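Local coordinates for acetyltransferase, GNAT family (Enterococcus faecalis, PDB 1U6M), which probably transfers acyl groups, most likely acetyl from acetyl-coenzyme A as in other GNAT-family enzymes, to an acceptor that remains unidentified, at residues A[73-78]-A[105-110]; A[111-116]-A[147-152]; A[82-87]-A[101-106]. All coordinates share one frame; numbering follows the deposited sequence.

How the contacts relate
The three contacts follow one excursion of the chain away from the central mixed sheet and its return. The chain leaves strand 67-76 in contact 1, helix 85-93 begins in contact 3, and the returning loop passes contact 3 and then contact 1 before strand 112-120 opens contact 2. Contacts 1 and 3 share Glu-105 and Glu-106, and their centres lie about 11 Å apart; contacts 1 and 2 are closer, with centres about 7 Å apart, and meet where strands 67-76 and 112-120 are neighbours. Contacts 2 and 3 do not touch, with centres about 17 Å apart. Contact 3 ties the excursion to itself; contact 1 lays its return against strand 67-76 of the GNAT sheet.

Contact 1. Residues A[73-78]-A[105-110]; sequences VGYPAE and EEETLP
The Ala-77 methyl makes the closest approach of this contact: its CB presses on the backbone of the returning loop, 3.0 Å from Leu-109 O, a tight approach for a methyl group, and 3.4 Å from Thr-108 OG1. Ala-77 and Thr-108 also form the closest CA pair of the two segments, 5.6 Å apart. Thr-108 works with both of its branches. OG1 sits between the backbone N and the carbonyl carbon (chi1 77°) and lies against the Ala-77 methyl, while CG2 swings toward Tyr-75 and reaches the edge of its ring near the ring plane, 4.1 Å from CE1. Beyond the ring, the carboxylate of Glu-107 arrives on an extended chain; it is turned almost parallel to the aromatic plane (7° apart), but OE1 stays 3.9 Å from the Tyr-75 OH. That hydroxyl is hydrogen-bonded to Asp-116 OD1 instead.

No polar bond joins the two segments directly, and second-shell groups set their positions. The carboxylate of Glu-80 grips the loop at two points, Glu-107 N and Thr-108 OG1, which fixes the threonine rotation and hence where its methyl lies. Glu-112 OE1 receives Leu-109 N, and the backbones of Ala-77 and Glu-112 are also hydrogen-bonded, so the same residue of strand 112-120 holds both sides. The arrangement closes the excursion between two antiparallel neighbours of the GNAT sheet, strands 67-76 and 112-120, which correspond to the third and fourth strands of the fold.

Contact 2. Residues A[111-116]-A[147-152]; sequences NEWYLD and QALGLN
Leu-149 and Trp-113 run side by side and point the same way, with CD2 of the leucine 3.7 Å from the indole CE3; Leu-115 and Leu-151 repeat the pattern further along, their CD2 atoms 4.1 Å apart. Helix 137-142 covers Trp-113 and Leu-115. These pairs belong to the two parallel central strands of the GNAT fold, 112-116 and 148-152; the short segments cross at 35°.

A parallel ladder underlies the packing. Trp-113 N donates to Ala-148 O, Gly-150 N returns a bond to Trp-113 O from above the carbonyl plane, and Leu-115 N meets Gly-150 O almost straight at 2.9 Å. On the opposite face Glu-112 stretches its carboxylate over Gly-150, Glu-112 OE2 lying 3.6 Å from Gly-150 CA; its other oxygen, OE1, takes Leu-109 N.

Water bridges both ends, one linking Asn-111 O to Gln-147 N. The other joins Leu-115 O to Asn-152 N where the ladder ends, consistent with the splay of the fourth and fifth strands between which relatives bind acetyl-coenzyme A. Beside it, with Tyr-114 CG anti to the backbone N (chi1 178°), Asn-152 ND2 is hydrogen-bonded to Glu-107 O and makes a weak, bent bond (125°) to Tyr-114 OH at 2.7 Å.

Contact 3. Residues A[82-87]-A[101-106]; sequences IIDEPL and RLFIEE
The start of helix 85-93 faces the returning limb of the segment that GNAT enzyme EF_0945 places between its third and fourth sheet strands, 67-76 and 112-120. The tight, apolar part of the contact is small. Leu-87 crosses Leu-102 obliquely, and its CD1 settles against the fork of the other leucine, 3.9 Å from both CD1 and CD2. The same Leu-102 CD1 also approaches Asp-84 CB at 4.2 Å. Phe-103 crosses the aspartate at about a right angle, its ring plane 13° from that of the carboxylate and its CD1 3.8 Å from Asp-84 OD1.

The other side is looser, with two waters between the segments; the CA atoms of Ile-83 and Glu-105 stand 9.0 Å apart. Asp-84, its CG beside the backbone N (chi1 -69°), meets Glu-105 tip to tip, the carboxylates nearly parallel (12°) but in offset planes, OD2 and OE2 only 3.1 Å apart. Two like charges so close would repel, which may raise the affinity of one of them for a proton. Arg-53, in a salt bridge with Asp-84 OD1, probably offsets part of the negative charge, and it also makes a cation-pi contact with Phe-103. Two waters link the segments. One donates to Asp-84 OD2 and to Phe-103 O, while a second accepts from Asp-84 N at 3.0 Å and donates to Glu-105 OE2 at 2.9 Å.

Contact 1. Residues A[73-78]-A[105-110]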
loop_
_atom_site.group_PDB
_atom_site.type_symbol
_atom_site.label_atom_id
_atom_site.label_comp_id
_atom_site.label_asym_id
_atom_site.label_seq_id
_atom_site.Cartn_x
_atom_site.Cartn_y
_atom_site.Cartn_z
ATOM N N VAL A 73 -2.527 2.760 -2.113
ATOM C CA VAL A 73 -2.748 1.308 -2.305
ATOM C C VAL A 73 -3.655 0.731 -1.193
ATOM O O VAL A 73 -3.421 1.010 -0.003
ATOM C CB VAL A 73 -1.425 0.486 -2.209
ATOM C CG1 VAL A 73 -1.721 -1.016 -2.647
ATOM C CG2 VAL A 73 -0.359 1.129 -3.062
ATOM N N GLY A 74 -4.676 -0.038 -1.585
ATOM C CA GLY A 74 -5.596 -0.613 -0.632
ATOM C C GLY A 74 -6.502 -1.665 -1.283
ATOM O O GLY A 74 -6.471 -1.850 -2.523
ATOM N N TYR A 75 -7.338 -2.322 -0.458
ATOM C CA TYR A 75 -8.081 -3.493 -0.919
ATOM C C TYR A 75 -9.202 -3.745 0.074
ATOM O O TYR A 75 -9.068 -3.369 1.276
ATOM C CB TYR A 75 -7.157 -4.764 -1.051
ATOM C CG TYR A 75 -6.079 -4.849 0.025
ATOM C CD1 TYR A 75 -6.377 -5.347 1.310
ATOM C CD2 TYR A 75 -4.765 -4.402 -0.234
ATOM C CE1 TYR A 75 -5.381 -5.355 2.345
ATOM C CE2 TYR A 75 -3.773 -4.420 0.788
ATOM C CZ TYR A 75 -4.096 -4.893 2.052
ATOM O OH TYR A 75 -3.124 -4.897 3.052
ATOM N N PRO A 76 -10.297 -4.407 -0.390
ATOM C CA PRO A 76 -11.297 -4.986 0.587
ATOM C C PRO A 76 -10.597 -5.828 1.624
ATOM O O PRO A 76 -9.730 -6.564 1.266
ATOM C CB PRO A 76 -12.190 -5.860 -0.271
ATOM C CG PRO A 76 -12.123 -5.123 -1.719
ATOM C CD PRO A 76 -10.679 -4.595 -1.814
ATOM N N ALA A 77 -10.952 -5.707 2.903
ATOM C CA ALA A 77 -10.370 -6.535 3.993
ATOM C C ALA A 77 -10.371 -8.060 3.729
ATOM O O ALA A 77 -9.470 -8.779 4.182
ATOM C CB ALA A 77 -11.080 -6.256 5.279
ATOM N N GLU A 78 -11.405 -8.565 3.058
ATOM C CA GLU A 78 -11.460 -10.023 2.770
ATOM C C GLU A 78 -10.363 -10.497 1.809
ATOM O O GLU A 78 -10.172 -11.698 1.702
ATOM C CB GLU A 78 -12.854 -10.450 2.271
ATOM C CG GLU A 78 -13.286 -9.808 0.954
ATOM C CD GLU A 78 -13.927 -8.425 1.106
ATOM O OE1 GLU A 78 -14.541 -7.979 0.100
ATOM O OE2 GLU A 78 -13.806 -7.767 2.187
ATOM N N GLU A 105 -0.017 -10.828 7.703
ATOM C CA GLU A 105 -1.296 -10.445 7.060
ATOM C C GLU A 105 -2.428 -10.343 8.107
ATOM O O GLU A 105 -3.496 -10.966 7.974
ATOM C CB GLU A 105 -1.672 -11.430 5.914
ATOM C CG GLU A 105 -0.760 -11.427 4.656
ATOM C CD GLU A 105 -1.058 -12.596 3.681
ATOM O OE1 GLU A 105 -1.489 -13.678 4.170
ATOM O OE2 GLU A 105 -0.859 -12.445 2.432
ATOM N N GLU A 106 -2.178 -9.557 9.155
ATOM C CA GLU A 106 -3.132 -9.486 10.261
ATOM C C GLU A 106 -3.557 -8.049 10.653
ATOM O O GLU A 106 -3.715 -7.738 11.838
ATOM C CB GLU A 106 -2.590 -10.285 11.458
ATOM C CG GLU A 106 -2.581 -11.832 11.227
ATOM C CD GLU A 106 -1.623 -12.590 12.164
ATOM O OE1 GLU A 106 -0.791 -11.958 12.855
ATOM O OE2 GLU A 106 -1.704 -13.838 12.195
ATOM N N GLU A 107 -3.781 -7.195 9.655
ATOM C CA GLU A 107 -3.891 -5.782 9.939
ATOM C C GLU A 107 -5.257 -5.127 9.647
ATOM O O GLU A 107 -5.505 -4.006 10.058
ATOM C CB GLU A 107 -2.712 -5.027 9.311
ATOM C CG GLU A 107 -2.493 -5.213 7.834
ATOM C CD GLU A 107 -1.128 -4.687 7.377
ATOM O OE1 GLU A 107 -0.960 -4.172 6.252
ATOM O OE2 GLU A 107 -0.192 -4.806 8.162
ATOM N N THR A 108 -6.137 -5.852 8.963
ATOM C CA THR A 108 -7.451 -5.336 8.587
ATOM C C THR A 108 -8.562 -5.722 9.562
ATOM O O THR A 108 -8.394 -6.653 10.332
ATOM C CB THR A 108 -7.861 -5.727 7.140
ATOM O OG1 THR A 108 -8.296 -7.102 7.106
ATOM C CG2 THR A 108 -6.721 -5.505 6.170
ATOM N N LEU A 109 -9.669 -4.976 9.522
ATOM C CA LEU A 109 -10.943 -5.368 10.139
ATOM C C LEU A 109 -11.995 -5.741 9.068
ATOM O O LEU A 109 -11.952 -5.212 7.948
ATOM C CB LEU A 109 -11.511 -4.251 11.007
ATOM C CG LEU A 109 -10.808 -3.852 12.303
ATOM C CD1 LEU A 109 -11.751 -2.996 13.115
ATOM C CD2 LEU A 109 -10.312 -5.073 13.132
ATOM N N PRO A 110 -12.949 -6.663 9.401
ATOM C CA PRO A 110 -13.989 -7.047 8.411
ATOM C C PRO A 110 -14.754 -5.841 7.848
ATOM O O PRO A 110 -14.953 -4.876 8.557
ATOM C CB PRO A 110 -14.946 -7.946 9.239
ATOM C CG PRO A 110 -14.139 -8.454 10.372
ATOM C CD PRO A 110 -13.102 -7.396 10.691
#

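Contact 2. Residues A[111-116]-A[147-152]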
loop_
_atom_site.group_PDB
_atom_site.type_symbol
_atom_site.label_atom_id
_atom_site.label_comp_id
_atom_site.label_asym_id
_atom_site.label_seq_id
_atom_site.Cartn_x
_atom_site.Cartn_y
_atom_site.Cartn_z
ATOM N N ASN A 111 -15.202 -5.881 6.606
ATOM C CA ASN A 111 -16.080 -4.804 6.101
ATOM C C ASN A 111 -15.516 -3.356 5.828
ATOM O O ASN A 111 -16.264 -2.464 5.409
ATOM C CB ASN A 111 -17.351 -4.731 6.984
ATOM C CG ASN A 111 -18.062 -6.110 7.102
ATOM O OD1 ASN A 111 -18.303 -6.598 8.221
ATOM N ND2 ASN A 111 -18.354 -6.748 5.943
ATOM N N GLU A 112 -14.223 -3.139 6.041
ATOM C CA GLU A 112 -13.569 -1.920 5.556
ATOM C C GLU A 112 -12.916 -2.126 4.169
ATOM O O GLU A 112 -12.599 -3.260 3.774
ATOM C CB GLU A 112 -12.571 -1.413 6.598
ATOM C CG GLU A 112 -11.261 -2.156 6.583
ATOM C CD GLU A 112 -10.489 -2.025 7.839
ATOM O OE1 GLU A 112 -9.443 -2.690 7.959
ATOM O OE2 GLU A 112 -10.923 -1.288 8.731
ATOM N N TRP A 113 -12.766 -1.045 3.403
ATOM C CA TRP A 113 -11.735 -0.960 2.375
ATOM C C TRP A 113 -10.455 -0.522 3.109
ATOM O O TRP A 113 -10.427 0.527 3.773
ATOM C CB TRP A 113 -12.119 0.027 1.327
ATOM C CG TRP A 113 -11.236 0.010 0.071
ATOM C CD1 TRP A 113 -11.467 -0.677 -1.084
ATOM C CD2 TRP A 113 -10.009 0.747 -0.144
ATOM N NE1 TRP A 113 -10.463 -0.421 -2.004
ATOM C CE2 TRP A 113 -9.558 0.441 -1.447
ATOM C CE3 TRP A 113 -9.245 1.617 0.651
ATOM C CZ2 TRP A 113 -8.385 1.002 -1.986
ATOM C CZ3 TRP A 113 -8.064 2.177 0.117
ATOM C CH2 TRP A 113 -7.651 1.872 -1.176
ATOM N N TYR A 114 -9.449 -1.391 3.119
ATOM C CA TYR A 114 -8.278 -1.128 3.918
ATOM C C TYR A 114 -7.162 -0.379 3.135
ATOM O O TYR A 114 -6.750 -0.820 2.040
ATOM C CB TYR A 114 -7.714 -2.426 4.463
ATOM C CG TYR A 114 -6.449 -2.210 5.277
ATOM C CD1 TYR A 114 -5.200 -2.669 4.813
ATOM C CD2 TYR A 114 -6.481 -1.539 6.493
ATOM C CE1 TYR A 114 -4.034 -2.481 5.573
ATOM C CE2 TYR A 114 -5.282 -1.338 7.250
ATOM C CZ TYR A 114 -4.095 -1.809 6.770
ATOM O OH TYR A 114 -2.933 -1.599 7.493
ATOM N N LEU A 115 -6.696 0.744 3.701
ATOM C CA LEU A 115 -5.593 1.506 3.128
ATOM C C LEU A 115 -4.290 0.895 3.589
ATOM O O LEU A 115 -3.903 1.036 4.727
ATOM C CB LEU A 115 -5.660 2.995 3.488
ATOM C CG LEU A 115 -4.420 3.887 3.171
ATOM C CD1 LEU A 115 -4.137 3.883 1.721
ATOM C CD2 LEU A 115 -4.571 5.375 3.738
ATOM N N ASP A 116 -3.608 0.226 2.666
ATOM C CA ASP A 116 -2.329 -0.418 2.905
ATOM C C ASP A 116 -1.182 0.615 2.964
ATOM O O ASP A 116 -0.405 0.640 3.891
ATOM C CB ASP A 116 -2.086 -1.391 1.746
ATOM C CG ASP A 116 -0.874 -2.259 1.964
ATOM O OD1 ASP A 116 -1.018 -3.494 2.017
ATOM O OD2 ASP A 116 0.231 -1.731 2.111
ATOM N N GLN A 147 -18.498 0.559 3.272
ATOM C CA GLN A 147 -19.029 1.724 3.982
ATOM C C GLN A 147 -18.057 2.281 5.001
ATOM O O GLN A 147 -18.383 3.241 5.689
ATOM C CB GLN A 147 -20.324 1.376 4.722
ATOM C CG GLN A 147 -21.543 1.293 3.846
ATOM C CD GLN A 147 -22.283 0.020 4.122
ATOM O OE1 GLN A 147 -22.839 -0.169 5.215
ATOM N NE2 GLN A 147 -22.265 -0.891 3.148
ATOM N N ALA A 148 -16.893 1.653 5.112
ATOM C CA ALA A 148 -15.835 2.126 5.971
ATOM C C ALA A 148 -14.492 2.018 5.197
ATOM O O ALA A 148 -14.293 1.123 4.367
ATOM C CB ALA A 148 -15.827 1.377 7.257
ATOM N N LEU A 149 -13.622 2.992 5.424
ATOM C CA LEU A 149 -12.304 3.055 4.823
ATOM C C LEU A 149 -11.463 2.922 6.076
ATOM O O LEU A 149 -11.711 3.692 7.010
ATOM C CB LEU A 149 -12.129 4.420 4.260
ATOM C CG LEU A 149 -11.290 4.863 3.090
ATOM C CD1 LEU A 149 -11.281 6.385 3.061
ATOM C CD2 LEU A 149 -9.882 4.299 3.180
ATOM N N GLY A 150 -10.518 1.979 6.159
ATOM C CA GLY A 150 -9.764 1.834 7.420
ATOM C C GLY A 150 -8.260 1.862 7.261
ATOM O O GLY A 150 -7.775 1.747 6.150
ATOM N N LEU A 151 -7.519 2.032 8.358
ATOM C CA LEU A 151 -6.055 2.175 8.280
ATOM C C LEU A 151 -5.425 1.884 9.633
ATOM O O LEU A 151 -6.134 1.878 10.673
ATOM C CB LEU A 151 -5.624 3.587 7.746
ATOM C CG LEU A 151 -5.982 4.908 8.462
ATOM C CD1 LEU A 151 -5.157 5.085 9.733
ATOM C CD2 LEU A 151 -5.802 6.086 7.567
ATOM N N ASN A 152 -4.116 1.632 9.650
ATOM C CA ASN A 152 -3.413 1.507 10.917
ATOM C C ASN A 152 -2.385 2.629 10.956
ATOM O O ASN A 152 -1.726 2.881 9.932
ATOM C CB ASN A 152 -2.653 0.182 11.036
ATOM C CG ASN A 152 -3.567 -1.017 11.090
ATOM O OD1 ASN A 152 -4.427 -1.103 11.919
ATOM N ND2 ASN A 152 -3.390 -1.928 10.168
HETATM O O HOH W 1 -18.641 -1.580 4.596
HETATM O O HOH W 2 -2.674 1.558 7.026
#

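Contact 3. Residues A[82-87]-A[101-106]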
loop_
_atom_site.group_PDB
_atom_site.type_symbol
_atom_site.label_atom_id
_atom_site.label_comp_id
_atom_site.label_asym_id
_atom_site.label_seq_id
_atom_site.Cartn_x
_atom_site.Cartn_y
_atom_site.Cartn_z
ATOM N N ILE A 82 -4.984 -13.342 0.293
ATOM C CA ILE A 82 -4.610 -13.730 -1.049
ATOM C C ILE A 82 -3.635 -12.770 -1.780
ATOM O O ILE A 82 -3.238 -13.066 -2.933
ATOM C CB ILE A 82 -5.859 -14.087 -1.955
ATOM C CG1 ILE A 82 -6.865 -12.925 -2.098
ATOM C CG2 ILE A 82 -6.598 -15.248 -1.384
ATOM C CD1 ILE A 82 -6.772 -12.162 -3.447
ATOM N N ILE A 83 -3.234 -11.656 -1.130
ATOM C CA ILE A 83 -2.587 -10.523 -1.839
ATOM C C ILE A 83 -1.085 -10.704 -2.188
ATOM O O ILE A 83 -0.566 -10.138 -3.161
ATOM C CB ILE A 83 -2.861 -9.116 -1.119
ATOM C CG1 ILE A 83 -2.490 -9.185 0.365
ATOM C CG2 ILE A 83 -4.322 -8.589 -1.464
ATOM C CD1 ILE A 83 -2.612 -7.883 1.109
ATOM N N ASP A 84 -0.415 -11.526 -1.400
ATOM C CA ASP A 84 1.027 -11.810 -1.559
ATOM C C ASP A 84 1.371 -12.998 -2.430
ATOM O O ASP A 84 2.539 -13.125 -2.859
ATOM C CB ASP A 84 1.707 -11.941 -0.209
ATOM C CG ASP A 84 1.780 -10.583 0.551
ATOM O OD1 ASP A 84 2.021 -9.503 -0.077
ATOM O OD2 ASP A 84 1.601 -10.611 1.786
ATOM N N GLU A 85 0.355 -13.827 -2.723
ATOM C CA GLU A 85 0.500 -15.003 -3.595
ATOM C C GLU A 85 1.167 -14.687 -4.926
ATOM O O GLU A 85 2.105 -15.374 -5.268
ATOM C CB GLU A 85 -0.821 -15.762 -3.895
ATOM C CG GLU A 85 -1.623 -16.242 -2.690
ATOM C CD GLU A 85 -2.856 -17.089 -3.092
ATOM O OE1 GLU A 85 -3.108 -17.277 -4.310
ATOM O OE2 GLU A 85 -3.553 -17.590 -2.209
ATOM N N PRO A 86 0.651 -13.693 -5.697
ATOM C CA PRO A 86 1.341 -13.317 -6.948
ATOM C C PRO A 86 2.872 -13.126 -6.865
ATOM O O PRO A 86 3.576 -13.581 -7.787
ATOM C CB PRO A 86 0.600 -12.041 -7.368
ATOM C CG PRO A 86 -0.841 -12.337 -6.917
ATOM C CD PRO A 86 -0.610 -12.916 -5.547
ATOM N N LEU A 87 3.373 -12.485 -5.798
ATOM C CA LEU A 87 4.837 -12.292 -5.650
ATOM C C LEU A 87 5.550 -13.649 -5.419
ATOM O O LEU A 87 6.637 -13.857 -5.924
ATOM C CB LEU A 87 5.212 -11.356 -4.482
ATOM C CG LEU A 87 6.406 -10.399 -4.618
ATOM C CD1 LEU A 87 7.191 -9.974 -3.285
ATOM C CD2 LEU A 87 7.359 -10.601 -5.838
ATOM N N ARG A 101 10.069 -14.359 3.418
ATOM C CA ARG A 101 9.349 -13.626 4.432
ATOM C C ARG A 101 8.905 -12.256 3.858
ATOM O O ARG A 101 9.722 -11.501 3.344
ATOM C CB ARG A 101 10.231 -13.377 5.687
ATOM C CG ARG A 101 11.157 -14.516 6.061
ATOM C CD ARG A 101 12.040 -14.185 7.322
ATOM N NE ARG A 101 11.131 -13.987 8.433
ATOM C CZ ARG A 101 10.947 -14.858 9.412
ATOM N NH1 ARG A 101 11.668 -15.979 9.490
ATOM N NH2 ARG A 101 10.008 -14.599 10.297
ATOM N N LEU A 102 7.617 -11.955 3.987
ATOM C CA LEU A 102 6.986 -10.771 3.426
ATOM C C LEU A 102 6.239 -10.084 4.555
ATOM O O LEU A 102 6.821 -9.785 5.596
ATOM C CB LEU A 102 6.061 -11.137 2.251
ATOM C CG LEU A 102 6.786 -11.614 0.975
ATOM C CD1 LEU A 102 5.859 -12.019 -0.221
ATOM C CD2 LEU A 102 7.952 -10.640 0.532
ATOM N N PHE A 103 4.958 -9.816 4.381
ATOM C CA PHE A 103 4.169 -9.187 5.475
ATOM C C PHE A 103 3.393 -10.182 6.296
ATOM O O PHE A 103 2.830 -11.147 5.781
ATOM C CB PHE A 103 3.192 -8.145 4.909
ATOM C CG PHE A 103 3.801 -7.233 3.893
ATOM C CD1 PHE A 103 3.975 -7.658 2.577
ATOM C CD2 PHE A 103 4.181 -5.944 4.235
ATOM C CE1 PHE A 103 4.532 -6.832 1.630
ATOM C CE2 PHE A 103 4.719 -5.097 3.268
ATOM C CZ PHE A 103 4.908 -5.554 1.971
ATOM N N ILE A 104 3.306 -9.905 7.574
ATOM C CA ILE A 104 2.299 -10.551 8.413
ATOM C C ILE A 104 0.921 -9.957 8.074
ATOM O O ILE A 104 0.748 -8.747 8.048
ATOM C CB ILE A 104 2.689 -10.502 9.896
ATOM C CG1 ILE A 104 4.153 -10.986 10.047
ATOM C CG2 ILE A 104 1.775 -11.400 10.713
ATOM C CD1 ILE A 104 4.647 -11.059 11.475
ATOM N N GLU A 105 -0.017 -10.828 7.703
ATOM C CA GLU A 105 -1.296 -10.445 7.060
ATOM C C GLU A 105 -2.428 -10.343 8.107
ATOM O O GLU A 105 -3.496 -10.966 7.974
ATOM C CB GLU A 105 -1.672 -11.430 5.914
ATOM C CG GLU A 105 -0.760 -11.427 4.656
ATOM C CD GLU A 105 -1.058 -12.596 3.681
ATOM O OE1 GLU A 105 -1.489 -13.678 4.170
ATOM O OE2 GLU A 105 -0.859 -12.445 2.432
ATOM N N GLU A 106 -2.178 -9.557 9.155
ATOM C CA GLU A 106 -3.132 -9.486 10.261
ATOM C C GLU A 106 -3.557 -8.049 10.653
ATOM O O GLU A 106 -3.715 -7.738 11.838
ATOM C CB GLU A 106 -2.590 -10.285 11.458
ATOM C CG GLU A 106 -2.581 -11.832 11.227
ATOM C CD GLU A 106 -1.623 -12.590 12.164
ATOM O OE1 GLU A 106 -0.791 -11.958 12.855
ATOM O OE2 GLU A 106 -1.704 -13.838 12.195
HETATM O O HOH W 3 2.882 -12.234 3.407
HETATM O O HOH W 4 -1.125 -14.041 0.021
#